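Local coordinates for protein tryptophan decarboxylase 1 (Oryza sativa subsp. japonica, PDB 6KHO) that decarboxylates L-tryptophan to tryptamine and 5-hydroxy-L-tryptophan to serotonin with the help of pyridoxal 5'-phosphate, working as a homodimer, at residues S120-V125 against R382-L387; R232-G237 against A247-A252; N276-V281 against P430-L435; R420-F425 against L504-T509. All coordinates share one frame; numbering follows the deposited sequence.

Contact 1 of 4, residues S120-V125 against R382-L387; sequences SAMNTV and RRFRGL
R383 reaches S120 with the tip of its long side chain. Its CB sets out away from 120-125. CG lies anti to the carbonyl carbon, CD extends the chain (chi2 179°), and the bend at chi3 (54°) turns NE toward the helix end. On the way the side chain touches A119 of helix 110-122. At the tip, NH1 donates to S120 OG at 3.0 Å, with an N-H...O angle of 143°. The hydroxyl lies near the edge of the guanidinium, slightly tilted from its plane. NH2 is also close to S120 OG, at 3.2 Å. OG also bonds to D116 O, so R383 and helix 110-122 both hold it. NH1 has a further partner in L336 O of the second subunit, which makes this arginine part of the dimer interface. An alanine here would probably leave S120 OG and that L336 carbonyl without their guanidinium donor and open a gap beside A119.

F384 carries the apolar half. M122 CE, turned by the chain's bend at chi3, comes to the ring edge at 4.1 Å from F384 CD2. L387 CB covers one ring face. A water links the two backbones, giving a hydrogen bond to T124 O at 3.0 Å and taking one from F384 N at 2.9 Å. Further along, V125 CA makes a C-H...O contact with R382 O at 3.5 Å, close to the cofactor-binding G381. The contact thus joins the C-terminal end of helix 110-122 to the start of helix 386-420, with helix 133-149 packed on F384 and L387 and strand 168-172 touching R382.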
loop_
_atom_site.group_PDB
_atom_site.type_symbol
_atom_site.label_atom_id
_atom_site.label_comp_id
_atom_site.label_asym_id
_atom_site.label_seq_id
_atom_site.Cartn_x
_atom_site.Cartn_y
_atom_site.Cartn_z
ATOM N N SER A 120 -4.649 -12.071 -5.279
ATOM C CA SER A 120 -4.690 -11.244 -6.486
ATOM C C SER A 120 -5.777 -11.699 -7.443
ATOM O O SER A 120 -6.335 -10.881 -8.180
ATOM C CB SER A 120 -3.351 -11.297 -7.231
ATOM O OG SER A 120 -2.333 -10.653 -6.516
ATOM N N ALA A 121 -6.077 -12.998 -7.466
ATOM C CA ALA A 121 -7.074 -13.483 -8.410
ATOM C C ALA A 121 -8.491 -13.248 -7.905
ATOM O O ALA A 121 -9.379 -12.860 -8.678
ATOM C CB ALA A 121 -6.838 -14.968 -8.691
ATOM N N MET A 122 -8.732 -13.505 -6.619
ATOM C CA MET A 122 -10.042 -13.209 -6.055
ATOM C C MET A 122 -10.289 -11.705 -6.026
ATOM O O MET A 122 -11.410 -11.244 -6.297
ATOM C CB MET A 122 -10.142 -13.828 -4.661
ATOM C CG MET A 122 -10.045 -15.366 -4.748
ATOM S SD MET A 122 -10.447 -16.193 -3.202
ATOM C CE MET A 122 -9.394 -15.302 -2.065
ATOM N N ASN A 123 -9.247 -10.937 -5.708
ATOM C CA ASN A 123 -9.224 -9.487 -5.878
ATOM C C ASN A 123 -10.371 -8.809 -5.128
ATOM O O ASN A 123 -11.027 -7.908 -5.651
ATOM C CB ASN A 123 -9.242 -9.123 -7.373
ATOM C CG ASN A 123 -8.645 -7.750 -7.651
ATOM O OD1 ASN A 123 -7.708 -7.315 -6.973
ATOM N ND2 ASN A 123 -9.195 -7.057 -8.647
ATOM N N THR A 124 -10.632 -9.263 -3.900
ATOM C CA THR A 124 -11.621 -8.593 -3.071
ATOM C C THR A 124 -11.022 -7.307 -2.494
ATOM O O THR A 124 -9.804 -7.158 -2.370
ATOM C CB THR A 124 -12.118 -9.521 -1.941
ATOM O OG1 THR A 124 -11.014 -9.907 -1.103
ATOM C CG2 THR A 124 -12.798 -10.792 -2.528
ATOM N N VAL A 125 -11.899 -6.362 -2.155
ATOM C CA VAL A 125 -11.499 -5.073 -1.594
ATOM C C VAL A 125 -12.125 -4.955 -0.204
ATOM O O VAL A 125 -13.341 -4.769 -0.079
ATOM C CB VAL A 125 -11.915 -3.903 -2.497
ATOM C CG1 VAL A 125 -11.380 -2.578 -1.944
ATOM C CG2 VAL A 125 -11.425 -4.131 -3.935
ATOM N N ARG A 382 -8.321 -2.046 0.209
ATOM C CA ARG A 382 -7.181 -2.818 0.693
ATOM C C ARG A 382 -7.266 -4.238 0.149
ATOM O O ARG A 382 -8.364 -4.780 -0.003
ATOM C CB ARG A 382 -7.128 -2.845 2.233
ATOM C CG ARG A 382 -8.414 -3.361 2.913
ATOM C CD ARG A 382 -8.575 -2.813 4.341
ATOM N NE ARG A 382 -7.307 -2.810 5.061
ATOM C CZ ARG A 382 -6.783 -3.884 5.643
ATOM N NH1 ARG A 382 -7.436 -5.042 5.603
ATOM N NH2 ARG A 382 -5.619 -3.799 6.271
ATOM N N ARG A 383 -6.096 -4.819 -0.136
ATOM C CA ARG A 383 -5.928 -6.208 -0.539
ATOM C C ARG A 383 -6.159 -7.151 0.639
ATOM O O ARG A 383 -6.058 -6.775 1.806
ATOM C CB ARG A 383 -4.506 -6.465 -1.062
ATOM C CG ARG A 383 -4.217 -5.956 -2.452
ATOM C CD ARG A 383 -2.755 -6.257 -2.839
ATOM N NE ARG A 383 -2.427 -7.676 -2.696
ATOM C CZ ARG A 383 -2.615 -8.589 -3.635
ATOM N NH1 ARG A 383 -3.135 -8.253 -4.822
ATOM N NH2 ARG A 383 -2.272 -9.847 -3.391
ATOM N N PHE A 384 -6.429 -8.411 0.299
ATOM C CA PHE A 384 -6.527 -9.521 1.249
ATOM C C PHE A 384 -5.114 -9.999 1.617
ATOM O O PHE A 384 -4.656 -11.069 1.213
ATOM C CB PHE A 384 -7.368 -10.622 0.606
ATOM C CG PHE A 384 -7.734 -11.769 1.520
ATOM C CD1 PHE A 384 -7.349 -11.796 2.856
ATOM C CD2 PHE A 384 -8.463 -12.834 1.014
ATOM C CE1 PHE A 384 -7.694 -12.862 3.668
ATOM C CE2 PHE A 384 -8.812 -13.906 1.817
ATOM C CZ PHE A 384 -8.423 -13.923 3.141
ATOM N N ARG A 385 -4.407 -9.166 2.395
ATOM C CA ARG A 385 -3.040 -9.498 2.809
ATOM C C ARG A 385 -2.991 -10.552 3.895
ATOM O O ARG A 385 -1.945 -11.182 4.077
ATOM C CB ARG A 385 -2.293 -8.272 3.340
ATOM C CG ARG A 385 -2.172 -7.137 2.366
ATOM C CD ARG A 385 -1.029 -6.163 2.731
ATOM N NE ARG A 385 -0.610 -5.593 1.467
ATOM C CZ ARG A 385 -1.089 -4.461 0.971
ATOM N NH1 ARG A 385 -1.935 -3.734 1.700
ATOM N NH2 ARG A 385 -0.696 -4.054 -0.242
ATOM N N GLY A 386 -4.079 -10.734 4.637
ATOM C CA GLY A 386 -4.078 -11.741 5.684
ATOM C C GLY A 386 -3.847 -13.141 5.157
ATOM O O GLY A 386 -3.305 -13.986 5.868
ATOM N N LEU A 387 -4.221 -13.397 3.898
ATOM C CA LEU A 387 -4.182 -14.757 3.378
ATOM C C LEU A 387 -2.754 -15.295 3.340
ATOM O O LEU A 387 -2.488 -16.407 3.817
ATOM C CB LEU A 387 -4.831 -14.806 1.991
ATOM C CG LEU A 387 -4.990 -16.206 1.389
ATOM C CD1 LEU A 387 -5.852 -17.084 2.289
ATOM C CD2 LEU A 387 -5.600 -16.127 -0.004
HETATM O O HOH W 1 -7.396 -8.899 -2.435
#

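Contact 2 of 4, residues R232-G237 against A247-A252; sequences RSIPTG and ARLLEA
I234 and L249 make the apolar centre of this contact. I234 CD1 packs against L249 CD1 at 3.5 Å and lies as near as 3.6 Å to L249 CA, so the methyl sits tightly on the helix surface. The two side chains run at about a right angle. A252, one turn further along the helix than R248, offers its CB to I234 CD1 at 4.2 Å. The second branch of I234 is used as well: CG2 lies anti to the backbone N and meets R248 CB at 4.0 Å. The isoleucine therefore rests on three helix residues with its two methyl ends.

Polar contact is left to R248. Its chain is extended from CG to NE and slides past I234 in the opposite direction. NH1 gives a hydrogen bond to P235 O at 3.2 Å, with an N-H...O angle of 150°. The carbonyl oxygen lies near the guanidinium plane, but the donor stands above the carbonyl plane, 71° out of it. P235 CB lies nearby, 4.2 Å from R248 NH1. The other end nitrogen of the arginine, NH2, forms a salt bridge with E239, which lies in the loop joining the two segments.

The axes of 232-234 and 247-252 pass 9.8 Å apart and run nearly antiparallel. Strand 231-234 is an edge strand of the seven-stranded mixed sheet and helix 246-258 lies against it. The chain then enters the sheet again as strand 262-269, parallel to the first. This is a beta-alpha-beta crossover, the recurring unit of the large cofactor-binding domain in fold-type I pyridoxal-phosphate enzymes.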
loop_
_atom_site.group_PDB
_atom_site.type_symbol
_atom_site.label_atom_id
_atom_site.label_comp_id
_atom_site.label_asym_id
_atom_site.label_seq_id
_atom_site.Cartn_x
_atom_site.Cartn_y
_atom_site.Cartn_z
ATOM N N ARG A 232 13.130 15.862 17.333
ATOM C CA ARG A 232 14.403 15.669 18.025
ATOM C C ARG A 232 15.045 14.349 17.620
ATOM O O ARG A 232 14.488 13.277 17.885
ATOM C CB ARG A 232 14.202 15.684 19.540
ATOM C CG ARG A 232 13.465 16.891 20.058
ATOM C CD ARG A 232 14.419 17.997 20.425
ATOM N NE ARG A 232 13.687 19.178 20.867
ATOM C CZ ARG A 232 13.413 20.216 20.085
ATOM N NH1 ARG A 232 13.818 20.222 18.816
ATOM N NH2 ARG A 232 12.744 21.256 20.572
ATOM N N SER A 233 16.233 14.428 17.021
ATOM C CA SER A 233 17.052 13.258 16.721
ATOM C C SER A 233 18.130 13.157 17.794
ATOM O O SER A 233 19.112 13.903 17.774
ATOM C CB SER A 233 17.653 13.361 15.323
ATOM O OG SER A 233 18.546 12.291 15.083
ATOM N N ILE A 234 17.950 12.234 18.728
ATOM C CA ILE A 234 18.809 12.172 19.913
ATOM C C ILE A 234 20.107 11.452 19.554
ATOM O O ILE A 234 20.059 10.322 19.032
ATOM C CB ILE A 234 18.087 11.474 21.059
ATOM C CG1 ILE A 234 16.856 12.293 21.448
ATOM C CG2 ILE A 234 19.016 11.293 22.256
ATOM C CD1 ILE A 234 16.154 11.777 22.657
ATOM N N PRO A 235 21.270 12.061 19.822
ATOM C CA PRO A 235 22.546 11.396 19.520
ATOM C C PRO A 235 22.742 10.123 20.329
ATOM O O PRO A 235 22.342 10.029 21.491
ATOM C CB PRO A 235 23.596 12.454 19.894
ATOM C CG PRO A 235 22.853 13.763 19.891
ATOM C CD PRO A 235 21.460 13.434 20.327
ATOM N N THR A 236 23.381 9.139 19.699
ATOM C CA THR A 236 23.781 7.898 20.347
ATOM C C THR A 236 25.271 7.684 20.119
ATOM O O THR A 236 25.872 8.256 19.206
ATOM C CB THR A 236 23.001 6.688 19.802
ATOM O OG1 THR A 236 23.466 6.380 18.481
ATOM C CG2 THR A 236 21.504 6.983 19.750
ATOM N N GLY A 237 25.871 6.834 20.942
ATOM C CA GLY A 237 27.289 6.592 20.791
ATOM C C GLY A 237 27.646 5.171 21.155
ATOM O O GLY A 237 26.801 4.379 21.579
ATOM N N ALA A 247 18.587 8.292 29.696
ATOM C CA ALA A 247 18.933 9.545 30.358
ATOM C C ALA A 247 18.978 10.694 29.358
ATOM O O ALA A 247 18.483 11.790 29.641
ATOM C CB ALA A 247 20.269 9.408 31.089
ATOM N N ARG A 248 19.551 10.458 28.174
ATOM C CA ARG A 248 19.572 11.504 27.156
ATOM C C ARG A 248 18.164 11.823 26.660
ATOM O O ARG A 248 17.863 12.979 26.338
ATOM C CB ARG A 248 20.475 11.090 25.983
ATOM C CG ARG A 248 21.954 11.434 26.173
ATOM C CD ARG A 248 22.818 11.068 24.964
ATOM N NE ARG A 248 24.194 10.760 25.366
ATOM C CZ ARG A 248 25.179 10.432 24.529
ATOM N NH1 ARG A 248 24.960 10.362 23.221
ATOM N NH2 ARG A 248 26.393 10.169 25.000
ATOM N N LEU A 249 17.286 10.819 26.601
ATOM C CA LEU A 249 15.908 11.075 26.192
ATOM C C LEU A 249 15.172 11.912 27.237
ATOM O O LEU A 249 14.473 12.876 26.897
ATOM C CB LEU A 249 15.188 9.747 25.948
ATOM C CG LEU A 249 13.679 9.858 25.747
ATOM C CD1 LEU A 249 13.348 10.594 24.454
ATOM C CD2 LEU A 249 13.012 8.480 25.776
ATOM N N LEU A 250 15.321 11.556 28.518
ATOM C CA LEU A 250 14.646 12.297 29.585
ATOM C C LEU A 250 15.098 13.754 29.622
ATOM O O LEU A 250 14.279 14.666 29.809
ATOM C CB LEU A 250 14.895 11.617 30.935
ATOM C CG LEU A 250 14.360 12.302 32.203
ATOM C CD1 LEU A 250 12.917 12.752 32.048
ATOM C CD2 LEU A 250 14.472 11.352 33.379
ATOM N N GLU A 251 16.394 13.999 29.431
ATOM C CA GLU A 251 16.872 15.375 29.448
ATOM C C GLU A 251 16.283 16.180 28.293
ATOM O O GLU A 251 15.846 17.321 28.485
ATOM C CB GLU A 251 18.398 15.378 29.417
ATOM C CG GLU A 251 19.007 16.695 29.049
ATOM C CD GLU A 251 20.466 16.550 28.664
ATOM O OE1 GLU A 251 21.162 17.587 28.559
ATOM O OE2 GLU A 251 20.911 15.394 28.454
ATOM N N ALA A 252 16.216 15.589 27.093
ATOM C CA ALA A 252 15.640 16.296 25.951
ATOM C C ALA A 252 14.160 16.597 26.166
ATOM O O ALA A 252 13.692 17.704 25.872
ATOM C CB ALA A 252 15.827 15.475 24.669
#

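Contact 3 of 4, residues N276-V281 against P430-L435; sequences NAVDPV and PRNFAL
N276 sits between F433 and L435, and its carbonyl oxygen is met by N432. The amide of N276 is turned almost square to the F433 ring, their planes 84° apart. It approaches the ring at its edge, with N276 CG 3.9 Å from F433 CD2. L435 CD2 comes to N276 CG at 3.8 Å, so the amide carbon has an aromatic edge and a methyl group as neighbours. V278 uses the same ring edge. Its CG2, beside the backbone N, touches F433 CE2 at 3.8 Å, and the two side chains run at about a right angle. N432 CB lies over one face of the F433 ring, offset toward the rim.

The hydrogen bond runs between N432 ND2 and N276 O, 2.9 Å long, with an N-H...O angle of 155°. The donor lies nearly along the C=O axis, and the oxygen is exactly in the plane of the N432 amide. An alanine at N432 would keep the CB on the ring but would probably leave N276 O without this donor and the loops less firmly joined. R431 NH1 braces the second loop from within, donating to F433 O at 2.8 Å.

N276 also touches F104, a serotonin-binding residue, and Y301 of the cofactor pocket. The first loop leads from strand 262-269 of the large sheet to helix 281-289. The second loop joins strands 425-427 and 435-440 of the smaller antiparallel sheet. W331 of helix 328-331 packs on F433 and A434, and helix 386-420 on R431.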
loop_
_atom_site.group_PDB
_atom_site.type_symbol
_atom_site.label_atom_id
_atom_site.label_comp_id
_atom_site.label_asym_id
_atom_site.label_seq_id
_atom_site.Cartn_x
_atom_site.Cartn_y
_atom_site.Cartn_z
ATOM N N ASN A 276 21.871 -2.651 13.689
ATOM C CA ASN A 276 21.057 -3.500 14.566
ATOM C C ASN A 276 21.252 -3.148 16.039
ATOM O O ASN A 276 21.341 -4.024 16.898
ATOM C CB ASN A 276 21.339 -4.981 14.331
ATOM C CG ASN A 276 20.473 -5.569 13.236
ATOM O OD1 ASN A 276 19.626 -4.875 12.658
ATOM N ND2 ASN A 276 20.668 -6.850 12.951
ATOM N N ALA A 277 21.317 -1.853 16.333
ATOM C CA ALA A 277 21.229 -1.425 17.719
ATOM C C ALA A 277 19.820 -1.701 18.249
ATOM O O ALA A 277 18.856 -1.820 17.485
ATOM C CB ALA A 277 21.577 0.060 17.845
ATOM N N VAL A 278 19.704 -1.807 19.573
ATOM C CA VAL A 278 18.430 -2.119 20.220
ATOM C C VAL A 278 18.185 -1.111 21.332
ATOM O O VAL A 278 18.956 -1.053 22.295
ATOM C CB VAL A 278 18.399 -3.545 20.788
ATOM C CG1 VAL A 278 17.148 -3.728 21.634
ATOM C CG2 VAL A 278 18.445 -4.585 19.650
ATOM N N ASP A 279 17.115 -0.329 21.204
ATOM C CA ASP A 279 16.741 0.623 22.244
ATOM C C ASP A 279 16.126 -0.119 23.433
ATOM O O ASP A 279 15.416 -1.111 23.245
ATOM C CB ASP A 279 15.747 1.659 21.690
ATOM C CG ASP A 279 16.357 2.567 20.605
ATOM O OD1 ASP A 279 17.603 2.603 20.469
ATOM O OD2 ASP A 279 15.590 3.263 19.891
ATOM N N PRO A 280 16.382 0.334 24.681
ATOM C CA PRO A 280 15.802 -0.352 25.847
ATOM C C PRO A 280 14.339 0.021 26.036
ATOM O O PRO A 280 14.029 1.109 26.542
ATOM C CB PRO A 280 16.671 0.144 27.009
ATOM C CG PRO A 280 17.083 1.526 26.581
ATOM C CD PRO A 280 17.175 1.519 25.073
ATOM N N VAL A 281 13.437 -0.884 25.640
ATOM C CA VAL A 281 12.036 -0.517 25.435
ATOM C C VAL A 281 11.384 -0.085 26.745
ATOM O O VAL A 281 10.717 0.954 26.808
ATOM C CB VAL A 281 11.265 -1.684 24.785
ATOM C CG1 VAL A 281 9.781 -1.388 24.767
ATOM C CG2 VAL A 281 11.788 -1.959 23.366
ATOM N N PRO A 430 28.695 -5.309 18.405
ATOM C CA PRO A 430 28.221 -6.670 18.689
ATOM C C PRO A 430 27.077 -7.038 17.755
ATOM O O PRO A 430 26.270 -6.190 17.372
ATOM C CB PRO A 430 27.752 -6.595 20.148
ATOM C CG PRO A 430 28.416 -5.376 20.714
ATOM C CD PRO A 430 28.584 -4.422 19.578
ATOM N N ARG A 431 27.028 -8.313 17.372
ATOM C CA ARG A 431 25.990 -8.821 16.477
ATOM C C ARG A 431 24.819 -9.330 17.312
ATOM O O ARG A 431 24.977 -10.267 18.100
ATOM C CB ARG A 431 26.545 -9.934 15.579
ATOM C CG ARG A 431 25.502 -10.635 14.683
ATOM C CD ARG A 431 25.928 -12.063 14.323
ATOM N NE ARG A 431 26.231 -12.835 15.523
ATOM C CZ ARG A 431 25.312 -13.329 16.351
ATOM N NH1 ARG A 431 24.019 -13.150 16.102
ATOM N NH2 ARG A 431 25.685 -13.999 17.435
ATOM N N ASN A 432 23.646 -8.708 17.148
ATOM C CA ASN A 432 22.449 -9.145 17.863
ATOM C C ASN A 432 21.608 -10.141 17.072
ATOM O O ASN A 432 20.970 -11.019 17.671
ATOM C CB ASN A 432 21.575 -7.940 18.224
ATOM C CG ASN A 432 22.218 -7.048 19.264
ATOM O OD1 ASN A 432 22.699 -7.532 20.281
ATOM N ND2 ASN A 432 22.242 -5.739 19.004
ATOM N N PHE A 433 21.583 -10.023 15.747
ATOM C CA PHE A 433 20.686 -10.839 14.935
ATOM C C PHE A 433 21.448 -11.470 13.778
ATOM O O PHE A 433 22.414 -12.200 14.015
ATOM C CB PHE A 433 19.503 -9.979 14.484
ATOM C CG PHE A 433 18.795 -9.304 15.645
ATOM C CD1 PHE A 433 18.003 -10.047 16.512
ATOM C CD2 PHE A 433 18.969 -7.953 15.898
ATOM C CE1 PHE A 433 17.371 -9.441 17.593
ATOM C CE2 PHE A 433 18.342 -7.334 16.975
ATOM C CZ PHE A 433 17.542 -8.080 17.827
ATOM N N ALA A 434 21.044 -11.216 12.529
ATOM C CA ALA A 434 21.696 -11.853 11.387
ATOM C C ALA A 434 22.475 -10.856 10.535
ATOM O O ALA A 434 22.797 -11.153 9.377
ATOM C CB ALA A 434 20.676 -12.608 10.529
ATOM N N LEU A 435 22.787 -9.684 11.082
ATOM C CA LEU A 435 23.575 -8.671 10.395
ATOM C C LEU A 435 24.916 -8.522 11.104
ATOM O O LEU A 435 24.965 -8.378 12.334
ATOM C CB LEU A 435 22.841 -7.329 10.357
ATOM C CG LEU A 435 23.643 -6.078 9.968
ATOM C CD1 LEU A 435 23.817 -5.979 8.449
ATOM C CD2 LEU A 435 22.983 -4.824 10.522
#

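Contact 4 of 4, residues R420-F425 against L504-T509; sequences RGDDRF and LIKKTT
A type I turn from D422 to F425, closed by F425 N to D422 O at 3.0 Å, presents D422, R424 and F425 to the helical residues I505, K506 and T509. D422 first sets the arginine. The bend of R424 at chi3 (-70°) turns NE to the carboxylate. R424 grips the carboxylate side-on: NE donates to D422 OD1, and NH2 forms a salt bridge with D422 OD2 at 2.9 Å. D422 OD1 also accepts from R424 N at 3.0 Å, which makes an Asx turn. The two bonds from the guanidinium use the syn lone pairs, while the backbone bond uses the anti one.

Held this way, R424 NH1 packs on T509 CG2 at 3.3 Å, the two side chains sliding past each other in opposite directions. D422 OD2 meets K506 CD at 3.7 Å. The charged end of K506 does not reach the carboxylate.

F425 and T509 reach toward each other tip to tip. T509 OG1 lies at the ring edge, 3.3 Å from F425 CZ, and donates to I505 O at 2.9 Å. I505 CG2 meets F425 CZ at 3.9 Å. No hydrogen bond crosses between the two segments.

W502, on helix 495-513 with I505 and T509, stacks edge-to-face (T-shaped) with F425. The turn links helix 386-420 to strand 425-427, and helix 495-513 lies against it. F438 of strand 435-440 touches both F425 and I505, and L461 of helix 451-468 packs on T509.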
loop_
_atom_site.group_PDB
_atom_site.type_symbol
_atom_site.label_atom_id
_atom_site.label_comp_id
_atom_site.label_asym_id
_atom_site.label_seq_id
_atom_site.Cartn_x
_atom_site.Cartn_y
_atom_site.Cartn_z
ATOM N N ARG A 420 36.502 -12.240 12.733
ATOM C CA ARG A 420 37.298 -12.074 13.944
ATOM C C ARG A 420 38.621 -12.834 13.884
ATOM O O ARG A 420 39.561 -12.467 14.596
ATOM C CB ARG A 420 36.482 -12.507 15.170
ATOM C CG ARG A 420 35.368 -11.529 15.569
ATOM C CD ARG A 420 34.651 -11.987 16.835
ATOM N NE ARG A 420 33.423 -11.229 17.090
ATOM C CZ ARG A 420 33.392 -10.013 17.624
ATOM N NH1 ARG A 420 34.525 -9.409 17.965
ATOM N NH2 ARG A 420 32.233 -9.396 17.825
ATOM N N GLY A 421 38.718 -13.868 13.049
ATOM C CA GLY A 421 39.929 -14.638 12.853
ATOM C C GLY A 421 40.906 -14.063 11.850
ATOM O O GLY A 421 41.867 -14.744 11.480
ATOM N N ASP A 422 40.692 -12.831 11.394
ATOM C CA ASP A 422 41.563 -12.183 10.415
ATOM C C ASP A 422 41.887 -10.798 10.954
ATOM O O ASP A 422 41.004 -9.939 11.032
ATOM C CB ASP A 422 40.892 -12.102 9.039
ATOM C CG ASP A 422 41.853 -11.680 7.922
ATOM O OD1 ASP A 422 42.433 -10.575 7.995
ATOM O OD2 ASP A 422 42.013 -12.450 6.948
ATOM N N ASP A 423 43.154 -10.582 11.318
ATOM C CA ASP A 423 43.542 -9.349 11.990
ATOM C C ASP A 423 43.532 -8.136 11.075
ATOM O O ASP A 423 43.745 -7.018 11.559
ATOM C CB ASP A 423 44.920 -9.513 12.625
ATOM C CG ASP A 423 44.860 -10.278 13.926
ATOM O OD1 ASP A 423 44.372 -11.433 13.911
ATOM O OD2 ASP A 423 45.283 -9.717 14.962
ATOM N N ARG A 424 43.288 -8.313 9.776
ATOM C CA ARG A 424 43.088 -7.151 8.921
ATOM C C ARG A 424 41.713 -6.527 9.120
ATOM O O ARG A 424 41.495 -5.382 8.705
ATOM C CB ARG A 424 43.251 -7.530 7.453
ATOM C CG ARG A 424 44.659 -7.840 7.002
ATOM C CD ARG A 424 44.625 -8.364 5.582
ATOM N NE ARG A 424 44.039 -9.701 5.524
ATOM C CZ ARG A 424 43.698 -10.313 4.396
ATOM N NH1 ARG A 424 43.872 -9.694 3.238
ATOM N NH2 ARG A 424 43.178 -11.535 4.426
ATOM N N PHE A 425 40.788 -7.254 9.738
ATOM C CA PHE A 425 39.397 -6.839 9.836
ATOM C C PHE A 425 38.995 -6.680 11.295
ATOM O O PHE A 425 39.583 -7.291 12.192
ATOM C CB PHE A 425 38.476 -7.862 9.148
ATOM C CG PHE A 425 38.730 -8.012 7.676
ATOM C CD1 PHE A 425 38.117 -7.167 6.767
ATOM C CD2 PHE A 425 39.590 -8.990 7.203
ATOM C CE1 PHE A 425 38.344 -7.298 5.410
ATOM C CE2 PHE A 425 39.830 -9.127 5.847
ATOM C CZ PHE A 425 39.206 -8.276 4.945
ATOM N N LEU A 504 35.938 -14.557 -0.889
ATOM C CA LEU A 504 36.030 -13.523 -1.913
ATOM C C LEU A 504 36.441 -12.185 -1.307
ATOM O O LEU A 504 37.194 -11.421 -1.927
ATOM C CB LEU A 504 34.702 -13.405 -2.663
ATOM C CG LEU A 504 34.625 -12.254 -3.668
ATOM C CD1 LEU A 504 35.674 -12.452 -4.749
ATOM C CD2 LEU A 504 33.235 -12.103 -4.277
ATOM N N ILE A 505 35.965 -11.890 -0.091
ATOM C CA ILE A 505 36.409 -10.691 0.620
ATOM C C ILE A 505 37.898 -10.783 0.934
ATOM O O ILE A 505 38.665 -9.853 0.656
ATOM C CB ILE A 505 35.585 -10.486 1.908
ATOM C CG1 ILE A 505 34.122 -10.143 1.587
ATOM C CG2 ILE A 505 36.210 -9.396 2.779
ATOM C CD1 ILE A 505 33.149 -10.530 2.690
ATOM N N LYS A 506 38.319 -11.896 1.544
ATOM C CA LYS A 506 39.735 -12.108 1.834
ATOM C C LYS A 506 40.580 -11.958 0.576
ATOM O O LYS A 506 41.575 -11.222 0.561
ATOM C CB LYS A 506 39.946 -13.492 2.453
ATOM C CG LYS A 506 39.578 -13.567 3.917
ATOM C CD LYS A 506 40.223 -14.758 4.598
ATOM C CE LYS A 506 40.036 -16.022 3.785
ATOM N NZ LYS A 506 40.407 -17.236 4.572
ATOM N N LYS A 507 40.172 -12.629 -0.503
ATOM C CA LYS A 507 40.948 -12.618 -1.738
ATOM C C LYS A 507 41.036 -11.214 -2.319
ATOM O O LYS A 507 42.118 -10.754 -2.699
ATOM C CB LYS A 507 40.324 -13.593 -2.739
ATOM C CG LYS A 507 40.828 -13.496 -4.156
ATOM C CD LYS A 507 40.261 -14.641 -4.990
ATOM C CE LYS A 507 40.771 -14.601 -6.421
ATOM N NZ LYS A 507 40.860 -15.974 -7.005
ATOM N N THR A 508 39.901 -10.514 -2.392
ATOM C CA THR A 508 39.895 -9.156 -2.928
ATOM C C THR A 508 40.735 -8.211 -2.075
ATOM O O THR A 508 41.350 -7.278 -2.603
ATOM C CB THR A 508 38.451 -8.651 -3.034
ATOM O OG1 THR A 508 37.671 -9.586 -3.791
ATOM C CG2 THR A 508 38.385 -7.281 -3.709
ATOM N N THR A 509 40.783 -8.440 -0.762
ATOM C CA THR A 509 41.524 -7.548 0.122
ATOM C C THR A 509 43.027 -7.675 -0.108
ATOM O O THR A 509 43.734 -6.665 -0.227
ATOM C CB THR A 509 41.160 -7.849 1.579
ATOM O OG1 THR A 509 39.797 -7.472 1.818
ATOM C CG2 THR A 509 42.061 -7.076 2.538
#

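How the contacts relate
From the N terminus, 120-125 opens first and waits until 382-387 to close contact 1, tying helix 110-122 to the start of helix 386-420. Contact 2 opens and closes within that span, as a short local loop at the edge of the large sheet. Contact 3 opens at 276-281, still inside the span of contact 1, but closes at 430-435 beyond it, so the two cross. It joins the large sheet's loops to the smaller sheet. Contact 4 opens at 420-425, before contact 3 has closed, crosses it too, and closes at 504-509, on helix 495-513. Contacts 3 and 4 come within about 5 Å at their nearest atoms, without touching.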